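DTDP-4-dehydrorhamnose 3,5-epimerase (Sulfolobus tokodaii, PDB 2B9U) probably catalyses the epimerisation at C3' and C5' of dTDP-4-dehydro-6-deoxy-glucose, a step in dTDP-L-rhamnose biosynthesis. Local coordinates at residues Leu60-Thr65 with Glu170-Phe175; Val83-Arg88 with Tyr147-Trp152. One frame throughout, in Å; residues are numbered along the deposited sequence.

Interaction 1. Residues Leu60-Thr65 with Glu170-Phe175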
ATOM      1  N   LEU A  60     -12.494 -13.248  12.157  1.00 26.37           N
ATOM      2  CA  LEU A  60     -11.696 -12.181  12.765  1.00 26.95           C
ATOM      3  C   LEU A  60     -10.316 -12.769  13.094  1.00 27.58           C
ATOM      4  O   LEU A  60     -10.191 -13.633  13.971  1.00 27.87           O
ATOM      5  CB  LEU A  60     -12.401 -11.625  14.016  1.00 26.69           C
ATOM      6  CG  LEU A  60     -13.909 -11.318  13.939  1.00 26.21           C
ATOM      7  CD1 LEU A  60     -14.499 -10.881  15.293  1.00 26.49           C
ATOM      8  CD2 LEU A  60     -14.198 -10.273  12.894  1.00 25.00           C
ATOM      9  N   HIS A  61      -9.297 -12.322  12.366  1.00 27.76           N
ATOM     10  CA  HIS A  61      -7.995 -12.982  12.363  1.00 28.07           C
ATOM     11  C   HIS A  61      -6.945 -12.333  13.240  1.00 28.88           C
ATOM     12  O   HIS A  61      -6.906 -11.110  13.387  1.00 28.58           O
ATOM     13  CB  HIS A  61      -7.434 -13.041  10.950  1.00 28.00           C
ATOM     14  CG  HIS A  61      -8.358 -13.657   9.952  1.00 28.29           C
ATOM     15  ND1 HIS A  61      -8.578 -13.106   8.709  1.00 28.91           N
ATOM     16  CD2 HIS A  61      -9.116 -14.776  10.007  1.00 29.87           C
ATOM     17  CE1 HIS A  61      -9.426 -13.865   8.039  1.00 30.44           C
ATOM     18  NE2 HIS A  61      -9.763 -14.888   8.802  1.00 30.21           N
ATOM     19  N   TYR A  62      -6.088 -13.180  13.805  1.00 29.95           N
ATOM     20  CA  TYR A  62      -4.883 -12.761  14.526  1.00 31.19           C
ATOM     21  C   TYR A  62      -3.826 -13.880  14.465  1.00 31.88           C
ATOM     22  O   TYR A  62      -4.159 -15.049  14.276  1.00 32.21           O
ATOM     23  CB  TYR A  62      -5.202 -12.386  15.988  1.00 31.20           C
ATOM     24  CG  TYR A  62      -5.974 -13.439  16.756  1.00 31.94           C
ATOM     25  CD1 TYR A  62      -7.343 -13.616  16.550  1.00 32.61           C
ATOM     26  CD2 TYR A  62      -5.340 -14.260  17.689  1.00 34.30           C
ATOM     27  CE1 TYR A  62      -8.058 -14.578  17.242  1.00 32.50           C
ATOM     28  CE2 TYR A  62      -6.059 -15.236  18.392  1.00 33.76           C
ATOM     29  CZ  TYR A  62      -7.420 -15.373  18.154  1.00 33.67           C
ATOM     30  OH  TYR A  62      -8.149 -16.321  18.823  1.00 36.88           O
ATOM     31  N   GLN A  63      -2.558 -13.508  14.598  1.00 32.56           N
ATOM     32  CA  GLN A  63      -1.490 -14.480  14.774  1.00 33.32           C
ATOM     33  C   GLN A  63      -1.047 -14.474  16.233  1.00 34.03           C
ATOM     34  O   GLN A  63      -0.835 -13.415  16.817  1.00 33.51           O
ATOM     35  CB  GLN A  63      -0.322 -14.201  13.823  1.00 32.91           C
ATOM     36  CG  GLN A  63      -0.360 -15.063  12.553  1.00 32.87           C
ATOM     37  CD  GLN A  63       0.640 -14.670  11.471  1.00 33.40           C
ATOM     38  OE1 GLN A  63       0.406 -14.949  10.289  1.00 34.44           O
ATOM     39  NE2 GLN A  63       1.747 -14.023  11.854  1.00 30.51           N
ATOM     40  N   ARG A  64      -0.937 -15.659  16.827  1.00 35.40           N
ATOM     41  CA  ARG A  64      -0.545 -15.760  18.231  1.00 36.96           C
ATOM     42  C   ARG A  64       0.950 -15.521  18.427  1.00 37.19           C
ATOM     43  O   ARG A  64       1.738 -15.667  17.493  1.00 37.26           O
ATOM     44  CB  ARG A  64      -0.991 -17.104  18.849  1.00 37.48           C
ATOM     45  CG  ARG A  64      -0.627 -18.323  18.027  1.00 39.52           C
ATOM     46  CD  ARG A  64      -0.843 -19.640  18.763  1.00 43.09           C
ATOM     47  NE  ARG A  64      -0.288 -20.773  18.020  1.00 46.01           N
ATOM     48  CZ  ARG A  64       1.004 -21.107  17.977  1.00 48.70           C
ATOM     49  NH1 ARG A  64       1.921 -20.404  18.643  1.00 50.58           N
ATOM     50  NH2 ARG A  64       1.386 -22.163  17.263  1.00 50.45           N
ATOM     51  N   THR A  65       1.314 -15.132  19.646  1.00 37.81           N
ATOM     52  CA  THR A  65       2.706 -14.997  20.080  1.00 38.68           C
ATOM     53  C   THR A  65       3.473 -16.315  19.794  1.00 38.40           C
ATOM     54  O   THR A  65       2.928 -17.394  20.012  1.00 38.60           O
ATOM     55  CB  THR A  65       2.712 -14.562  21.572  1.00 38.89           C
ATOM     56  OG1 THR A  65       2.784 -13.126  21.640  1.00 40.89           O
ATOM     57  CG2 THR A  65       3.855 -15.168  22.370  1.00 39.65           C
ATOM     58  N   GLU A 170     -15.466 -17.440  23.410  1.00 47.62           N
ATOM     59  CA  GLU A 170     -15.261 -18.200  24.652  1.00 49.40           C
ATOM     60  C   GLU A 170     -14.630 -19.586  24.471  1.00 50.23           C
ATOM     61  O   GLU A 170     -14.151 -20.182  25.444  1.00 50.46           O
ATOM     62  CB  GLU A 170     -16.554 -18.281  25.470  1.00 49.54           C
ATOM     63  CG  GLU A 170     -16.689 -17.181  26.527  1.00 51.53           C
ATOM     64  CD  GLU A 170     -17.116 -15.831  25.955  1.00 52.90           C
ATOM     65  OE1 GLU A 170     -18.047 -15.806  25.126  1.00 53.49           O
ATOM     66  OE2 GLU A 170     -16.533 -14.790  26.356  1.00 53.70           O
ATOM     67  N   LYS A 171     -14.607 -20.078  23.229  1.00 51.05           N
ATOM     68  CA  LYS A 171     -13.948 -21.350  22.904  1.00 52.04           C
ATOM     69  C   LYS A 171     -12.515 -21.179  22.367  1.00 52.69           C
ATOM     70  O   LYS A 171     -11.639 -22.015  22.619  1.00 53.19           O
ATOM     71  CB  LYS A 171     -14.787 -22.155  21.906  1.00 51.97           C
ATOM     72  CG  LYS A 171     -16.154 -22.604  22.428  1.00 52.97           C
ATOM     73  CD  LYS A 171     -16.061 -23.808  23.370  1.00 53.90           C
ATOM     74  CE  LYS A 171     -17.397 -24.539  23.473  1.00 54.87           C
ATOM     75  NZ  LYS A 171     -17.646 -25.480  22.328  1.00 56.25           N
ATOM     76  N   ALA A 172     -12.284 -20.083  21.647  1.00 53.27           N
ATOM     77  CA  ALA A 172     -11.022 -19.815  20.954  1.00 53.70           C
ATOM     78  C   ALA A 172      -9.762 -19.850  21.824  1.00 54.32           C
ATOM     79  O   ALA A 172      -9.810 -19.570  23.027  1.00 54.10           O
ATOM     80  CB  ALA A 172     -11.112 -18.478  20.248  1.00 53.60           C
ATOM     81  N   GLU A 173      -8.643 -20.196  21.184  1.00 54.98           N
ATOM     82  CA  GLU A 173      -7.305 -20.056  21.756  1.00 55.71           C
ATOM     83  C   GLU A 173      -6.830 -18.619  21.516  1.00 55.79           C
ATOM     84  O   GLU A 173      -6.621 -18.210  20.372  1.00 55.85           O
ATOM     85  CB  GLU A 173      -6.335 -21.059  21.106  1.00 56.00           C
ATOM     86  CG  GLU A 173      -6.688 -22.538  21.308  1.00 57.25           C
ATOM     87  CD  GLU A 173      -6.520 -22.994  22.761  1.00 59.27           C
ATOM     88  OE1 GLU A 173      -5.364 -23.266  23.178  1.00 59.84           O
ATOM     89  OE2 GLU A 173      -7.546 -23.082  23.476  1.00 58.12           O
ATOM     90  N   VAL A 174      -6.663 -17.856  22.594  1.00 55.88           N
ATOM     91  CA  VAL A 174      -6.453 -16.411  22.487  1.00 55.75           C
ATOM     92  C   VAL A 174      -5.173 -15.893  23.167  1.00 55.95           C
ATOM     93  O   VAL A 174      -4.385 -16.670  23.712  1.00 55.75           O
ATOM     94  CB  VAL A 174      -7.700 -15.618  23.001  1.00 55.93           C
ATOM     95  CG1 VAL A 174      -8.924 -15.894  22.133  1.00 54.99           C
ATOM     96  CG2 VAL A 174      -7.987 -15.926  24.474  1.00 55.75           C
ATOM     97  N   PHE A 175      -4.979 -14.575  23.110  1.00 56.09           N
ATOM     98  CA  PHE A 175      -3.834 -13.902  23.734  1.00 56.55           C
ATOM     99  C   PHE A 175      -3.938 -13.838  25.263  1.00 57.01           C
ATOM    100  O   PHE A 175      -5.009 -14.042  25.843  1.00 56.91           O
ATOM    101  CB  PHE A 175      -3.703 -12.471  23.202  1.00 56.40           C
ATOM    102  CG  PHE A 175      -2.940 -12.350  21.912  1.00 55.83           C
ATOM    103  CD1 PHE A 175      -3.501 -12.759  20.705  1.00 55.51           C
ATOM    104  CD2 PHE A 175      -1.672 -11.777  21.898  1.00 55.67           C
ATOM    105  CE1 PHE A 175      -2.798 -12.620  19.508  1.00 54.92           C
ATOM    106  CE2 PHE A 175      -0.961 -11.634  20.701  1.00 55.43           C
ATOM    107  CZ  PHE A 175      -1.528 -12.058  19.509  1.00 54.68           C
TER
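Tyr62 and Phe175 bring the C-terminal tail, Glu170-Phe175, onto the end of strand 57-63 in one sheet of this cupin-type jelly roll. The compact part is built round the tyrosine. With CG between the backbone N and the carbonyl carbon (chi1 52°), the ring sets out on the side of the tail. Its hydroxyl OH donates a 2.9 Å hydrogen bond to Glu173 O. The carbonyl oxygen lies at the edge of the tyrosine ring, near its plane, while the hydroxyl stands 48° out of the carbonyl plane. Val174 CG1 packs 3.4 Å from the same OH, with Ala172 CB a little farther off. A phenylalanine in place of Tyr62 would probably cost the Glu173 carbonyl this donor and open a small gap against Val174 CG1. Phe175 slides past the tyrosine in the opposite direction, CE1 lying 3.5 Å from Tyr62 CD2, with the two ring planes at 54°. The looser side faces solvent, where Glu173 and Arg64 lead their charged ends away from the contact. Thr65 OG1, hydrogen-bonded to Glu68, stands 4.1 Å from Phe175 CE2. Gln63, by contrast, is buried: it points away from the tail, its amide bonded to Lys67 O, Glu136 O and Ser138 N, beside Tyr137, predicted to stack on the substrate's thymidine ring. The backbone oxygen Gln63 O meets the edge of the phenylalanine ring, 3.1 Å from Phe175 CZ.

Interaction 2. Residues Val83-Arg88 with Tyr147-Trp152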
ATOM      1  N   VAL A  83     -13.387  -3.798  12.065  1.00 24.30           N
ATOM      2  CA  VAL A  83     -13.551  -4.130  13.482  1.00 24.30           C
ATOM      3  C   VAL A  83     -12.259  -4.720  14.057  1.00 24.83           C
ATOM      4  O   VAL A  83     -11.555  -5.476  13.372  1.00 24.40           O
ATOM      5  CB  VAL A  83     -14.715  -5.142  13.701  1.00 24.82           C
ATOM      6  CG1 VAL A  83     -14.918  -5.423  15.174  1.00 24.30           C
ATOM      7  CG2 VAL A  83     -16.009  -4.635  13.074  1.00 24.57           C
ATOM      8  N   ALA A  84     -11.942  -4.346  15.301  1.00 24.76           N
ATOM      9  CA  ALA A  84     -10.833  -4.927  16.067  1.00 24.95           C
ATOM     10  C   ALA A  84     -11.367  -5.384  17.411  1.00 25.75           C
ATOM     11  O   ALA A  84     -12.008  -4.604  18.096  1.00 25.45           O
ATOM     12  CB  ALA A  84      -9.763  -3.897  16.281  1.00 24.36           C
ATOM     13  N   VAL A  85     -11.069  -6.619  17.801  1.00 26.93           N
ATOM     14  CA  VAL A  85     -11.611  -7.205  19.029  1.00 29.09           C
ATOM     15  C   VAL A  85     -10.475  -7.578  19.978  1.00 30.30           C
ATOM     16  O   VAL A  85      -9.571  -8.326  19.585  1.00 30.52           O
ATOM     17  CB  VAL A  85     -12.466  -8.475  18.727  1.00 28.73           C
ATOM     18  CG1 VAL A  85     -13.034  -9.067  20.018  1.00 29.29           C
ATOM     19  CG2 VAL A  85     -13.611  -8.149  17.753  1.00 28.19           C
ATOM     20  N   ASP A  86     -10.504  -7.047  21.206  1.00 31.95           N
ATOM     21  CA  ASP A  86      -9.495  -7.406  22.217  1.00 33.97           C
ATOM     22  C   ASP A  86      -9.640  -8.859  22.578  1.00 34.84           C
ATOM     23  O   ASP A  86     -10.660  -9.254  23.155  1.00 35.71           O
ATOM     24  CB  ASP A  86      -9.619  -6.548  23.480  1.00 34.27           C
ATOM     25  CG  ASP A  86      -8.408  -6.675  24.418  1.00 35.43           C
ATOM     26  OD1 ASP A  86      -7.587  -7.606  24.279  1.00 36.17           O
ATOM     27  OD2 ASP A  86      -8.266  -5.813  25.306  1.00 38.33           O
ATOM     28  N   VAL A  87      -8.635  -9.656  22.218  1.00 35.96           N
ATOM     29  CA  VAL A  87      -8.630 -11.087  22.524  1.00 37.37           C
ATOM     30  C   VAL A  87      -7.472 -11.471  23.466  1.00 38.61           C
ATOM     31  O   VAL A  87      -7.009 -12.617  23.472  1.00 38.54           O
ATOM     32  CB  VAL A  87      -8.628 -11.984  21.237  1.00 37.22           C
ATOM     33  CG1 VAL A  87      -9.878 -11.736  20.391  1.00 37.00           C
ATOM     34  CG2 VAL A  87      -7.332 -11.809  20.416  1.00 36.85           C
ATOM     35  N   ARG A  88      -7.009 -10.496  24.246  1.00 40.40           N
ATOM     36  CA  ARG A  88      -6.053 -10.745  25.333  1.00 42.08           C
ATOM     37  C   ARG A  88      -6.831 -11.048  26.614  1.00 43.07           C
ATOM     38  O   ARG A  88      -7.488 -10.172  27.177  1.00 42.99           O
ATOM     39  CB  ARG A  88      -5.149  -9.524  25.548  1.00 41.92           C
ATOM     40  CG  ARG A  88      -4.386  -9.074  24.319  1.00 41.70           C
ATOM     41  CD  ARG A  88      -3.825  -7.676  24.484  1.00 41.47           C
ATOM     42  NE  ARG A  88      -4.868  -6.655  24.523  1.00 41.89           N
ATOM     43  CZ  ARG A  88      -4.637  -5.348  24.556  1.00 43.16           C
ATOM     44  NH1 ARG A  88      -3.390  -4.894  24.556  1.00 44.86           N
ATOM     45  NH2 ARG A  88      -5.647  -4.488  24.577  1.00 42.43           N
ATOM     46  N   TYR A 147     -16.837 -14.453  13.132  1.00 29.16           N
ATOM     47  CA  TYR A 147     -17.456 -13.229  12.618  1.00 28.74           C
ATOM     48  C   TYR A 147     -18.789 -12.930  13.335  1.00 28.18           C
ATOM     49  O   TYR A 147     -19.179 -11.775  13.466  1.00 27.97           O
ATOM     50  CB  TYR A 147     -17.725 -13.390  11.103  1.00 27.90           C
ATOM     51  CG  TYR A 147     -19.000 -14.167  10.879  1.00 29.13           C
ATOM     52  CD1 TYR A 147     -19.022 -15.551  11.048  1.00 29.04           C
ATOM     53  CD2 TYR A 147     -20.205 -13.513  10.593  1.00 30.26           C
ATOM     54  CE1 TYR A 147     -20.199 -16.282  10.899  1.00 31.84           C
ATOM     55  CE2 TYR A 147     -21.402 -14.237  10.448  1.00 31.27           C
ATOM     56  CZ  TYR A 147     -21.380 -15.628  10.613  1.00 31.76           C
ATOM     57  OH  TYR A 147     -22.534 -16.374  10.492  1.00 33.54           O
ATOM     58  N   SER A 148     -19.501 -13.985  13.745  1.00 28.16           N
ATOM     59  CA  SER A 148     -20.823 -13.877  14.383  1.00 27.94           C
ATOM     60  C   SER A 148     -20.783 -13.153  15.729  1.00 28.32           C
ATOM     61  O   SER A 148     -21.826 -12.853  16.316  1.00 28.24           O
ATOM     62  CB  SER A 148     -21.444 -15.256  14.585  1.00 27.52           C
ATOM     63  OG  SER A 148     -20.689 -16.055  15.485  1.00 26.86           O
ATOM     64  N   TYR A 149     -19.572 -12.901  16.220  1.00 28.88           N
ATOM     65  CA  TYR A 149     -19.367 -12.111  17.426  1.00 29.77           C
ATOM     66  C   TYR A 149     -19.886 -10.694  17.238  1.00 29.79           C
ATOM     67  O   TYR A 149     -20.242 -10.020  18.196  1.00 30.55           O
ATOM     68  CB  TYR A 149     -17.888 -12.087  17.783  1.00 29.25           C
ATOM     69  CG  TYR A 149     -17.615 -11.519  19.147  1.00 31.89           C
ATOM     70  CD1 TYR A 149     -17.921 -12.245  20.304  1.00 30.61           C
ATOM     71  CD2 TYR A 149     -17.049 -10.248  19.287  1.00 31.98           C
ATOM     72  CE1 TYR A 149     -17.678 -11.716  21.555  1.00 32.98           C
ATOM     73  CE2 TYR A 149     -16.795  -9.718  20.534  1.00 33.54           C
ATOM     74  CZ  TYR A 149     -17.110 -10.455  21.660  1.00 34.75           C
ATOM     75  OH  TYR A 149     -16.846  -9.925  22.889  1.00 36.59           O
ATOM     76  N   ILE A 150     -19.955 -10.277  15.975  1.00 30.19           N
ATOM     77  CA  ILE A 150     -20.253  -8.919  15.583  1.00 29.74           C
ATOM     78  C   ILE A 150     -21.568  -8.900  14.840  1.00 30.40           C
ATOM     79  O   ILE A 150     -21.903  -9.846  14.121  1.00 30.35           O
ATOM     80  CB  ILE A 150     -19.110  -8.362  14.665  1.00 29.58           C
ATOM     81  CG1 ILE A 150     -17.769  -8.293  15.431  1.00 29.94           C
ATOM     82  CG2 ILE A 150     -19.479  -7.018  14.045  1.00 28.56           C
ATOM     83  CD1 ILE A 150     -17.740  -7.306  16.619  1.00 30.57           C
ATOM     84  N   ASP A 151     -22.309  -7.809  15.007  1.00 30.75           N
ATOM     85  CA  ASP A 151     -23.541  -7.585  14.275  1.00 31.28           C
ATOM     86  C   ASP A 151     -23.187  -6.739  13.047  1.00 31.35           C
ATOM     87  O   ASP A 151     -22.873  -5.560  13.160  1.00 31.89           O
ATOM     88  CB  ASP A 151     -24.556  -6.889  15.208  1.00 32.19           C
ATOM     89  CG  ASP A 151     -25.928  -6.710  14.581  1.00 33.38           C
ATOM     90  OD1 ASP A 151     -26.263  -7.398  13.598  1.00 36.00           O
ATOM     91  OD2 ASP A 151     -26.688  -5.865  15.085  1.00 37.35           O
ATOM     92  N   TRP A 152     -23.186  -7.380  11.882  1.00 31.36           N
ATOM     93  CA  TRP A 152     -22.791  -6.779  10.610  1.00 30.98           C
ATOM     94  C   TRP A 152     -24.027  -6.220   9.911  1.00 31.75           C
ATOM     95  O   TRP A 152     -25.101  -6.812  10.022  1.00 31.51           O
ATOM     96  CB  TRP A 152     -22.136  -7.841   9.718  1.00 30.15           C
ATOM     97  CG  TRP A 152     -20.884  -8.473  10.323  1.00 28.52           C
ATOM     98  CD1 TRP A 152     -20.766  -9.731  10.846  1.00 27.83           C
ATOM     99  CD2 TRP A 152     -19.597  -7.862  10.462  1.00 26.88           C
ATOM    100  NE1 TRP A 152     -19.494  -9.940  11.306  1.00 27.60           N
ATOM    101  CE2 TRP A 152     -18.747  -8.814  11.074  1.00 26.66           C
ATOM    102  CE3 TRP A 152     -19.076  -6.607  10.121  1.00 25.71           C
ATOM    103  CZ2 TRP A 152     -17.402  -8.550  11.352  1.00 25.62           C
ATOM    104  CZ3 TRP A 152     -17.738  -6.346  10.400  1.00 25.18           C
ATOM    105  CH2 TRP A 152     -16.918  -7.312  11.016  1.00 23.63           C
TER
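Tyr147 O accepts two hydrogen bonds, from Ile150 N at 3.0 Å and from Trp152 NE1 at 2.9 Å, and the two donors come from opposite faces of the carbonyl plane. The indole N-H is bent onto its acceptor (142°), which lies tilted from the ring plane. This bond helps to fix the rotation of Trp152, while Ile150 CG2 sits over the centre of one indole face, 3.5 Å above it. The six-membered end of the indole then meets Val83 tip to tip, CH2 lying 3.5 Å from Val83 CG2. Here the 3-10 turn 147-149 and the loop after it lie over strand 79-86 of the five-stranded antiparallel sheet in the jelly roll. Val83 divides its two methyls between partners: CG1, anti to the backbone N (chi1 -177°), packs 3.7 Å from Ile150 CD1. Two residues on, Val85 points to the same side, and its CG1 touches Tyr149 CE2 at 3.9 Å. The Tyr149 hydroxyl is hydrogen-bonded to Gly95 O. Where the strand ends, Asp86 OD1 takes up Arg88 N in an Asx turn and, from the other face of the carboxylate, Arg88 NE at 2.9 Å in a salt bridge.

How the interactions relate
Both contacts rest on the same five-stranded sheet, and interaction 2 is nested within the chain loop that interaction 1 closes. Interaction 2 buries aliphatic and aromatic side chains; none of its polar bonds runs between the two segments, all staying within one or going to neighbours such as Gly95. Interaction 1, nearer the surface, is only partly buried and adds a tyrosine hydroxyl-to-carbonyl bond to its ring packing. The two join directly: Leu60 CD1 of strand 57-63 lies 3.8 Å from Val85 CG2 of strand 79-86, across the intervening strand 116-122, and Phe175 CB packs 3.6 Å from Arg88 CA. The tail also covers the turn after strand 79-86, Phe175 sharing a backbone hydrogen bond with Lys89.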